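Local atomic coordinates of MHC class I antigen (Anolis carolinensis, PDB entry 7CPO), a protein that probably presents peptides to T cells as the heavy chain of a reptilian MHC class I complex paired with beta2-microglobulin. Residues V225-G233 with Y244-D252. Numbering follows the deposited sequence.
Sequences VWLQDVFHG and YTWRSVKVD
Val230, Phe231 and His232 run antiparallel to Arg247, Ser248 and Val249, the strand axes 4.6 Å apart, and Phe231 with Ser248 forms the hydrogen-bonded pair between two non-hydrogen-bonded ones. Ser248 N donates to Phe231 O at 2.8 Å, almost straight (171°), while Phe231 N reaches Ser248 O from above the carbonyl plane. Gly233 N to Trp246 O and Lys250 N to Asp229 O continue the ladder at its two ends. Trp246 has CG wedged between its own N and carbonyl carbon (chi1 61°), which lays the broad, flat indole against the neighbouring strand. Gly233, lacking a side chain, suits this spot: its N sits over the middle of the ring, and its CA makes a CH-pi contact 3.7 Å from the centroid of the five-membered ring.

The two strands are the hairpin 230-237 and 243-251 of the immunoglobulin C1-set domain, with 230-237 outermost in its four-stranded sheet; a type II turn from Leu227 to Val230 leads into it from the other sheet of the sandwich.

On the opposite face from Phe231, Val230 CG2 lies 3.9 Å from Val249 CG2; beta-branching suits valine to extended backbone, and its small methyls fit the sheet. Arg247 packs its long aliphatic stem along Val230, with NE 3.5 Å from Val230 CG1, and that NE donates to a water bound to Trp226 O. Arg247 NH1 meets His232 CB at 3.7 Å, the imidazole and guanidinium planes 15° apart but unstacked. His232 ND1 donates to Gly233 O at 2.9 Å, fixing the imidazole's rotation.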
loop_
_atom_site.group_PDB
_atom_site.type_symbol
_atom_site.label_atom_id
_atom_site.label_comp_id
_atom_site.label_asym_id
_atom_site.label_seq_id
_atom_site.Cartn_x
_atom_site.Cartn_y
_atom_site.Cartn_z
ATOM N N VAL A 225 -0.974 -27.511 -12.158
ATOM C CA VAL A 225 -0.925 -26.622 -11.001
ATOM C C VAL A 225 -1.066 -27.439 -9.726
ATOM O O VAL A 225 -1.916 -28.335 -9.625
ATOM C CB VAL A 225 -2.013 -25.534 -11.086
ATOM C CG1 VAL A 225 -2.034 -24.700 -9.811
ATOM C CG2 VAL A 225 -1.800 -24.631 -12.309
ATOM N N TRP A 226 -0.242 -27.120 -8.731
ATOM C CA TRP A 226 -0.124 -27.934 -7.527
ATOM C C TRP A 226 -0.166 -27.025 -6.307
ATOM O O TRP A 226 0.563 -26.027 -6.241
ATOM C CB TRP A 226 1.174 -28.763 -7.569
ATOM C CG TRP A 226 1.358 -29.776 -6.460
ATOM C CD1 TRP A 226 2.177 -29.658 -5.369
ATOM C CD2 TRP A 226 0.751 -31.073 -6.364
ATOM N NE1 TRP A 226 2.103 -30.792 -4.593
ATOM C CE2 TRP A 226 1.236 -31.674 -5.182
ATOM C CE3 TRP A 226 -0.159 -31.783 -7.159
ATOM C CZ2 TRP A 226 0.840 -32.945 -4.775
ATOM C CZ3 TRP A 226 -0.552 -33.050 -6.749
ATOM C CH2 TRP A 226 -0.049 -33.615 -5.569
ATOM N N LEU A 227 -1.025 -27.366 -5.344
ATOM C CA LEU A 227 -1.237 -26.524 -4.175
ATOM C C LEU A 227 -1.040 -27.263 -2.863
ATOM O O LEU A 227 -1.191 -26.659 -1.799
ATOM C CB LEU A 227 -2.639 -25.904 -4.200
ATOM C CG LEU A 227 -2.833 -24.942 -5.368
ATOM C CD1 LEU A 227 -4.264 -24.978 -5.888
ATOM C CD2 LEU A 227 -2.428 -23.549 -4.956
ATOM N N GLN A 228 -0.710 -28.541 -2.906
ATOM C CA GLN A 228 -0.447 -29.276 -1.685
ATOM C C GLN A 228 0.915 -28.877 -1.129
ATOM O O GLN A 228 1.916 -28.869 -1.855
ATOM C CB GLN A 228 -0.504 -30.775 -1.972
ATOM C CG GLN A 228 0.012 -31.658 -0.870
ATOM C CD GLN A 228 -0.117 -33.117 -1.226
ATOM O OE1 GLN A 228 -1.146 -33.549 -1.762
ATOM N NE2 GLN A 228 0.924 -33.891 -0.934
ATOM N N ASP A 229 0.949 -28.537 0.160
ATOM C CA ASP A 229 2.190 -28.147 0.823
ATOM C C ASP A 229 2.834 -26.955 0.114
ATOM O O ASP A 229 4.058 -26.870 -0.022
ATOM C CB ASP A 229 3.154 -29.332 0.914
ATOM C CG ASP A 229 2.661 -30.408 1.875
ATOM O OD1 ASP A 229 2.354 -30.057 3.036
ATOM O OD2 ASP A 229 2.576 -31.593 1.476
ATOM N N VAL A 230 1.996 -26.033 -0.354
ATOM C CA VAL A 230 2.439 -24.849 -1.076
ATOM C C VAL A 230 2.120 -23.614 -0.245
ATOM O O VAL A 230 0.969 -23.402 0.155
ATOM C CB VAL A 230 1.799 -24.758 -2.466
ATOM C CG1 VAL A 230 2.262 -23.484 -3.151
ATOM C CG2 VAL A 230 2.199 -25.964 -3.291
ATOM N N PHE A 231 3.135 -22.810 0.019
ATOM C CA PHE A 231 2.979 -21.557 0.733
ATOM C C PHE A 231 3.549 -20.425 -0.114
ATOM O O PHE A 231 4.279 -20.643 -1.091
ATOM C CB PHE A 231 3.655 -21.609 2.113
ATOM C CG PHE A 231 3.155 -22.728 2.987
ATOM C CD1 PHE A 231 2.043 -22.551 3.794
ATOM C CD2 PHE A 231 3.795 -23.970 2.997
ATOM C CE1 PHE A 231 1.568 -23.591 4.601
ATOM C CE2 PHE A 231 3.320 -25.017 3.798
ATOM C CZ PHE A 231 2.208 -24.826 4.601
ATOM N N HIS A 232 3.183 -19.199 0.251
ATOM C CA HIS A 232 3.562 -18.048 -0.547
ATOM C C HIS A 232 3.772 -16.866 0.380
ATOM O O HIS A 232 3.232 -16.826 1.488
ATOM C CB HIS A 232 2.500 -17.735 -1.599
ATOM C CG HIS A 232 1.196 -17.280 -1.015
ATOM N ND1 HIS A 232 0.915 -15.955 -0.752
ATOM C CD2 HIS A 232 0.107 -17.978 -0.622
ATOM C CE1 HIS A 232 -0.296 -15.858 -0.236
ATOM N NE2 HIS A 232 -0.807 -17.070 -0.145
ATOM N N GLY A 233 4.589 -15.917 -0.068
ATOM C CA GLY A 233 4.850 -14.717 0.692
ATOM C C GLY A 233 3.827 -13.629 0.414
ATOM O O GLY A 233 2.816 -13.832 -0.262
ATOM N N TYR A 244 8.149 -7.822 -5.296
ATOM C CA TYR A 244 8.815 -9.063 -4.914
ATOM C C TYR A 244 7.837 -9.999 -4.207
ATOM O O TYR A 244 6.965 -9.543 -3.455
ATOM C CB TYR A 244 10.017 -8.789 -3.987
ATOM C CG TYR A 244 10.505 -10.007 -3.215
ATOM C CD1 TYR A 244 9.994 -10.301 -1.955
ATOM C CD2 TYR A 244 11.485 -10.857 -3.744
ATOM C CE1 TYR A 244 10.419 -11.405 -1.243
ATOM C CE2 TYR A 244 11.922 -11.970 -3.031
ATOM C CZ TYR A 244 11.382 -12.233 -1.780
ATOM O OH TYR A 244 11.795 -13.315 -1.043
ATOM N N THR A 245 8.011 -11.308 -4.422
ATOM C CA THR A 245 7.291 -12.325 -3.659
ATOM C C THR A 245 8.004 -13.669 -3.809
ATOM O O THR A 245 8.983 -13.798 -4.555
ATOM C CB THR A 245 5.829 -12.425 -4.101
ATOM O OG1 THR A 245 5.112 -13.252 -3.180
ATOM C CG2 THR A 245 5.738 -13.016 -5.469
ATOM N N TRP A 246 7.496 -14.680 -3.097
ATOM C CA TRP A 246 8.010 -16.041 -3.206
ATOM C C TRP A 246 6.879 -17.054 -3.070
ATOM O O TRP A 246 5.801 -16.764 -2.543
ATOM C CB TRP A 246 9.091 -16.335 -2.160
ATOM C CG TRP A 246 8.623 -16.222 -0.752
ATOM C CD1 TRP A 246 8.773 -15.143 0.079
ATOM C CD2 TRP A 246 7.948 -17.223 0.011
ATOM N NE1 TRP A 246 8.217 -15.408 1.310
ATOM C CE2 TRP A 246 7.705 -16.679 1.293
ATOM C CE3 TRP A 246 7.519 -18.527 -0.262
ATOM C CZ2 TRP A 246 7.052 -17.394 2.296
ATOM C CZ3 TRP A 246 6.861 -19.236 0.737
ATOM C CH2 TRP A 246 6.639 -18.666 1.999
ATOM N N ARG A 247 7.154 -18.265 -3.549
ATOM C CA ARG A 247 6.242 -19.391 -3.449
ATOM C C ARG A 247 7.048 -20.666 -3.260
ATOM O O ARG A 247 8.022 -20.899 -3.984
ATOM C CB ARG A 247 5.376 -19.508 -4.694
ATOM C CG ARG A 247 4.111 -20.288 -4.474
ATOM C CD ARG A 247 3.313 -20.269 -5.752
ATOM N NE ARG A 247 2.027 -20.953 -5.619
ATOM C CZ ARG A 247 0.921 -20.405 -5.120
ATOM N NH1 ARG A 247 0.936 -19.147 -4.698
ATOM N NH2 ARG A 247 -0.204 -21.111 -5.067
ATOM N N SER A 248 6.617 -21.495 -2.308
ATOM C CA SER A 248 7.340 -22.685 -1.888
ATOM C C SER A 248 6.461 -23.924 -1.993
ATOM O O SER A 248 5.230 -23.852 -1.991
ATOM C CB SER A 248 7.842 -22.551 -0.452
ATOM O OG SER A 248 6.743 -22.521 0.438
ATOM N N VAL A 249 7.130 -25.070 -2.088
ATOM C CA VAL A 249 6.487 -26.379 -2.075
ATOM C C VAL A 249 7.422 -27.354 -1.367
ATOM O O VAL A 249 8.648 -27.258 -1.484
ATOM C CB VAL A 249 6.130 -26.848 -3.506
ATOM C CG1 VAL A 249 7.374 -26.895 -4.386
ATOM C CG2 VAL A 249 5.418 -28.205 -3.475
ATOM N N LYS A 250 6.851 -28.262 -0.586
ATOM C CA LYS A 250 7.636 -29.330 0.013
ATOM C C LYS A 250 7.607 -30.519 -0.938
ATOM O O LYS A 250 6.530 -31.034 -1.266
ATOM C CB LYS A 250 7.128 -29.719 1.402
ATOM C CG LYS A 250 8.174 -30.566 2.138
ATOM C CD LYS A 250 7.800 -30.964 3.563
ATOM C CE LYS A 250 8.517 -30.058 4.591
ATOM N NZ LYS A 250 10.016 -30.203 4.587
ATOM N N VAL A 251 8.781 -30.918 -1.421
ATOM C CA VAL A 251 8.877 -31.983 -2.402
ATOM C C VAL A 251 9.671 -33.125 -1.809
ATOM O O VAL A 251 10.324 -33.009 -0.770
ATOM C CB VAL A 251 9.511 -31.541 -3.731
ATOM C CG1 VAL A 251 8.818 -30.299 -4.264
ATOM C CG2 VAL A 251 11.013 -31.341 -3.556
ATOM N N ASP A 252 9.667 -34.167 -2.524
ATOM C CA ASP A 252 9.830 -35.514 -2.058
ATOM C C ASP A 252 11.266 -35.975 -2.250
ATOM O O ASP A 252 12.047 -35.340 -2.975
ATOM C CB ASP A 252 8.841 -36.398 -2.829
ATOM C CG ASP A 252 7.515 -35.664 -3.109
ATOM O OD1 ASP A 252 6.697 -35.479 -2.168
ATOM O OD2 ASP A 252 7.316 -35.228 -4.266
HETATM O O HOH W 1 1.106 -23.554 -6.715
#